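PDB 3K0Y: putative TOXIN related protein from Parabacteroides distasonis ATCC 8503, which is of unknown function but belongs to the NigD-like family, pairing an OB domain with a beta sandwich, and is probably exported. Local coordinates for residues F135-I139 and V169-L173; Y43-K49 and N79-N83. One frame throughout, in Å; residues are numbered along the deposited sequence.

How the contacts relate
Contact 2 comes first along the chain, joining the loop 43-49 to strand 74-88 within the NigD-like N-terminal OB domain; contact 1 follows wholly after it, between strands 135-139 and 163-172 of the C-terminal beta sandwich domain. Their centres lie about 21 Å apart, and their nearest atoms stay about 8 Å from each other without touching. What they share is a sheet: strand 74-88, which carries 79-83, runs on to pair in parallel with strand 163-172, which carries 169-173. This long strand therefore links the barrel to the sandwich. Contact 1 is buried, its centre about 6 Å from the centre of the chain, whereas contact 2 is partly buried, about 18 Å from it.

Contact 1 of 2, residues F135-I139 and V169-L173; sequences FINLI and VAFNL
I136 is the first residue of strand 135-139 to touch strand 163-172, setting its CG2 4.0 Å from CG2 of V169 and 4.1 Å from CZ of F171. Both I136 and V169 hold CG2 anti to the backbone N, and these two methyls make the meeting while CG1 and CD1 of I136 lead away. Branched residues of this kind suit strands, since their bulk begins at CB and fills the space close to the main chain. At N137 the side chain turns its back on the partner, and it is the backbone that approaches: carbonyl carbon C of N137 lies 3.5 Å from CZ of F171, oblique to the ring. The N137 amide has ND2 3.2 Å above the plane of the F135 ring, over its centre, and OD1 hydrogen-bonded to K87 NZ of strand 74-88. L138 carries most of the contact from this strand. Its CB sits 3.5 Å from the F171 ring centroid and 7° off the normal, a CH-pi contact almost straight above the ring centre. With CG anti to the backbone N (chi1 -171°), the leucine sends CD2 to 3.6 Å from CB of F171 and on toward CD2 of L173, 4.1 Å away. CG2 of V169, from F171's own strand, lies over the opposite face, offset toward the rim; a flat ring suits a place between two aliphatic groups. No hydrogen bond crosses between the segments, whose axes are 8.2 Å apart at an angle of 34°, as expected of facing layers in a beta sandwich. Strand 135-139 is an edge strand of its four-stranded sheet within the chain and pairs with 149-155, whose F152 also touches I136 and F171; helix 97-101 packs against F135, N137 and I139, while strand 74-88 flanks 163-172.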
# COMPACT_ATOMS: atom_id res chain seq x y z
N PHE A 135 6.34 13.43 -0.70
CA PHE A 135 5.02 13.15 -1.27
C PHE A 135 5.11 11.82 -2.00
O PHE A 135 5.92 11.69 -2.89
CB PHE A 135 4.71 14.26 -2.26
CG PHE A 135 3.27 14.39 -2.68
CD1 PHE A 135 2.21 14.06 -1.83
CD2 PHE A 135 2.99 15.00 -3.89
CE1 PHE A 135 0.89 14.28 -2.19
CE2 PHE A 135 1.66 15.23 -4.30
CZ PHE A 135 0.60 14.87 -3.42
N ILE A 136 4.24 10.87 -1.65
CA ILE A 136 4.30 9.47 -2.07
C ILE A 136 2.99 9.18 -2.79
O ILE A 136 1.92 9.37 -2.21
CB ILE A 136 4.38 8.49 -0.84
CG1 ILE A 136 5.50 8.87 0.12
CG2 ILE A 136 4.62 7.08 -1.25
CD1 ILE A 136 6.90 8.81 -0.57
N ASN A 137 3.06 8.75 -4.04
CA ASN A 137 1.84 8.49 -4.80
C ASN A 137 1.93 7.32 -5.79
O ASN A 137 3.00 6.91 -6.20
CB ASN A 137 1.45 9.72 -5.61
CG ASN A 137 0.91 10.82 -4.75
OD1 ASN A 137 -0.24 10.77 -4.32
ND2 ASN A 137 1.74 11.82 -4.47
N LEU A 138 0.77 6.87 -6.21
CA LEU A 138 0.65 5.87 -7.26
C LEU A 138 -0.32 6.46 -8.28
O LEU A 138 -1.43 6.86 -7.90
CB LEU A 138 0.06 4.60 -6.68
CG LEU A 138 0.06 3.38 -7.61
CD1 LEU A 138 1.48 2.88 -7.78
CD2 LEU A 138 -0.87 2.30 -7.03
N ILE A 139 0.11 6.54 -9.54
CA ILE A 139 -0.70 7.13 -10.60
C ILE A 139 -0.80 6.26 -11.82
O ILE A 139 0.00 5.34 -12.04
CB ILE A 139 -0.18 8.47 -11.04
CG1 ILE A 139 1.15 8.34 -11.80
CG2 ILE A 139 -0.07 9.40 -9.81
CD1 ILE A 139 1.65 9.70 -12.35
N VAL A 169 4.04 2.20 2.57
CA VAL A 169 2.82 2.78 2.04
C VAL A 169 1.91 1.65 1.53
O VAL A 169 2.38 0.55 1.15
CB VAL A 169 3.17 3.82 0.91
CG1 VAL A 169 3.88 3.10 -0.31
CG2 VAL A 169 1.96 4.61 0.49
N ALA A 170 0.62 1.93 1.46
CA ALA A 170 -0.38 1.05 0.86
C ALA A 170 -1.29 1.89 0.00
O ALA A 170 -1.71 2.98 0.43
CB ALA A 170 -1.19 0.37 1.96
N PHE A 171 -1.54 1.42 -1.23
CA PHE A 171 -2.44 2.10 -2.17
C PHE A 171 -3.69 1.23 -2.45
O PHE A 171 -3.59 0.05 -2.81
CB PHE A 171 -1.71 2.41 -3.49
CG PHE A 171 -0.55 3.35 -3.33
CD1 PHE A 171 -0.76 4.72 -3.16
CD2 PHE A 171 0.76 2.90 -3.42
CE1 PHE A 171 0.31 5.59 -3.04
CE2 PHE A 171 1.83 3.81 -3.33
CZ PHE A 171 1.62 5.11 -3.13
N ASN A 172 -4.86 1.83 -2.27
CA ASN A 172 -6.11 1.14 -2.47
C ASN A 172 -6.28 0.98 -3.98
O ASN A 172 -6.28 1.96 -4.72
CB ASN A 172 -7.24 1.95 -1.83
CG ASN A 172 -8.54 1.20 -1.75
OD1 ASN A 172 -8.88 0.44 -2.65
ND2 ASN A 172 -9.34 1.49 -0.72
N LEU A 173 -6.41 -0.26 -4.43
CA LEU A 173 -6.56 -0.53 -5.88
C LEU A 173 -7.98 -0.65 -6.35
O LEU A 173 -8.23 -1.04 -7.49
CB LEU A 173 -5.82 -1.82 -6.26
CG LEU A 173 -4.32 -1.78 -5.98
CD1 LEU A 173 -3.64 -3.12 -6.33
CD2 LEU A 173 -3.68 -0.64 -6.71

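Contact 2 of 2, residues Y43-K49 and N79-N83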
# COMPACT_ATOMS: atom_id res chain seq x y z
N TYR A 43 -3.20 -0.47 23.19
CA TYR A 43 -3.64 0.87 22.74
C TYR A 43 -5.18 1.02 22.73
O TYR A 43 -5.80 1.04 21.66
CB TYR A 43 -3.23 1.14 21.32
CG TYR A 43 -1.78 1.18 20.91
CD1 TYR A 43 -0.82 0.30 21.42
CD2 TYR A 43 -1.40 2.06 19.86
CE1 TYR A 43 0.50 0.34 20.95
CE2 TYR A 43 -0.10 2.10 19.38
CZ TYR A 43 0.85 1.24 19.92
OH TYR A 43 2.13 1.31 19.42
N PRO A 44 -5.81 1.18 23.90
CA PRO A 44 -7.26 1.20 23.85
C PRO A 44 -7.87 2.46 23.22
O PRO A 44 -9.05 2.46 22.89
CB PRO A 44 -7.67 1.06 25.33
CG PRO A 44 -6.49 1.61 26.08
CD PRO A 44 -5.29 1.19 25.28
N ASN A 45 -7.06 3.52 23.04
CA ASN A 45 -7.53 4.79 22.50
C ASN A 45 -7.23 4.94 21.02
O ASN A 45 -7.34 6.01 20.47
CB ASN A 45 -6.92 5.96 23.29
CG ASN A 45 -7.36 5.98 24.74
OD1 ASN A 45 -8.49 5.68 25.04
ND2 ASN A 45 -6.45 6.32 25.64
N TYR A 46 -6.87 3.84 20.37
CA TYR A 46 -6.61 3.79 18.94
C TYR A 46 -7.89 4.13 18.20
O TYR A 46 -8.95 3.61 18.54
CB TYR A 46 -6.14 2.37 18.55
CG TYR A 46 -5.90 2.21 17.08
CD1 TYR A 46 -4.75 2.73 16.48
CD2 TYR A 46 -6.83 1.60 16.27
CE1 TYR A 46 -4.55 2.63 15.11
CE2 TYR A 46 -6.62 1.48 14.90
CZ TYR A 46 -5.48 2.02 14.33
OH TYR A 46 -5.25 1.89 12.97
N GLN A 47 -7.80 4.97 17.19
CA GLN A 47 -8.97 5.35 16.42
C GLN A 47 -8.98 4.63 15.06
O GLN A 47 -8.19 4.94 14.19
CB GLN A 47 -9.03 6.87 16.25
CG GLN A 47 -10.28 7.39 15.47
CD GLN A 47 -11.63 7.15 16.19
OE1 GLN A 47 -12.55 6.56 15.61
NE2 GLN A 47 -11.74 7.60 17.46
N PRO A 48 -9.82 3.60 14.92
CA PRO A 48 -9.85 2.91 13.66
C PRO A 48 -10.51 3.77 12.61
O PRO A 48 -11.42 4.54 12.93
CB PRO A 48 -10.65 1.64 13.96
CG PRO A 48 -11.50 1.99 15.18
CD PRO A 48 -10.78 3.07 15.90
N LYS A 49 -9.98 3.69 11.39
CA LYS A 49 -10.49 4.43 10.26
C LYS A 49 -10.80 3.46 9.12
O LYS A 49 -10.16 2.42 9.01
CB LYS A 49 -9.47 5.46 9.77
CG LYS A 49 -9.20 6.62 10.72
CD LYS A 49 -7.76 7.15 10.46
CE LYS A 49 -7.36 8.23 11.50
NZ LYS A 49 -5.89 8.07 11.80
N ASN A 79 -0.46 -5.83 20.56
CA ASN A 79 0.64 -5.32 21.36
C ASN A 79 1.03 -3.92 20.93
O ASN A 79 1.31 -3.06 21.76
CB ASN A 79 1.85 -6.23 21.28
CG ASN A 79 1.52 -7.68 21.70
OD1 ASN A 79 0.87 -7.92 22.72
ND2 ASN A 79 1.93 -8.64 20.88
N ALA A 80 1.06 -3.71 19.61
CA ALA A 80 1.32 -2.38 19.06
C ALA A 80 0.67 -2.29 17.68
O ALA A 80 0.41 -3.27 17.03
CB ALA A 80 2.84 -2.08 18.99
N ILE A 81 0.39 -1.08 17.24
CA ILE A 81 -0.24 -0.88 15.94
C ILE A 81 0.24 0.48 15.44
O ILE A 81 0.05 1.52 16.11
CB ILE A 81 -1.78 -1.01 16.05
CG1 ILE A 81 -2.45 -0.68 14.72
CG2 ILE A 81 -2.31 -0.12 17.19
CD1 ILE A 81 -3.85 -1.20 14.62
N HIS A 82 0.94 0.44 14.31
CA HIS A 82 1.53 1.61 13.69
C HIS A 82 0.92 1.79 12.30
O HIS A 82 1.18 1.00 11.41
CB HIS A 82 3.04 1.42 13.56
CG HIS A 82 3.69 0.86 14.78
ND1 HIS A 82 3.81 1.56 15.95
CD2 HIS A 82 4.29 -0.35 15.00
CE1 HIS A 82 4.43 0.82 16.85
NE2 HIS A 82 4.74 -0.34 16.29
N ASN A 83 0.11 2.83 12.12
CA ASN A 83 -0.50 3.06 10.83
C ASN A 83 0.54 3.21 9.71
O ASN A 83 1.62 3.75 9.90
CB ASN A 83 -1.36 4.30 10.88
CG ASN A 83 -2.63 4.08 11.67
OD1 ASN A 83 -2.91 2.96 12.12
ND2 ASN A 83 -3.42 5.15 11.85
O HOH W 1 -5.72 5.83 13.83
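The 43-49 segment has no regular secondary structure but opens with a type I turn from Y43 to Y46, closed by Y46 N to Y43 O at 3.3 Å, and it runs past residues 79-83 of strand 74-88, where N79 and A80 both face N57 in a classic beta bulge. I81 touches both tyrosines of the turn. Its CG2 lies over one face of the Y43 ring, 3.9 Å from the centroid, and its CD1 over one face of Y46, equally far from that centroid. A branched isoleucine suits this place because its two arms can serve two rings at once: CG1 is anti to the backbone N (chi1 175°), which carries CD1 out to Y46. The Y43 ring reaches along the strand, bringing CE1 to 3.4 Å from CA of A80, where a small residue lets the ring come close to the main chain. Y46 combines an apolar ring with a polar end, and its hydroxyl donates to OD1 of N83 at 2.7 Å. That bond lands on a lone pair in the carbonyl plane, with a C=O...donor angle of 132° at OD1 and ring and amide planes 81° apart. ND2 of N83 donates to a water 3.1 Å away, which also accepts from K49 NZ and donates to Q47 O. Y26 meets the Y46 ring and also touches I81, while A54 and V56 of strand 52-62 also touch the isoleucine. A connecting loop laid against a bulged strand, with Y46 and I81 buried and Y43 lying over the strand nearer the rim, fits the small closed barrel of an OB domain.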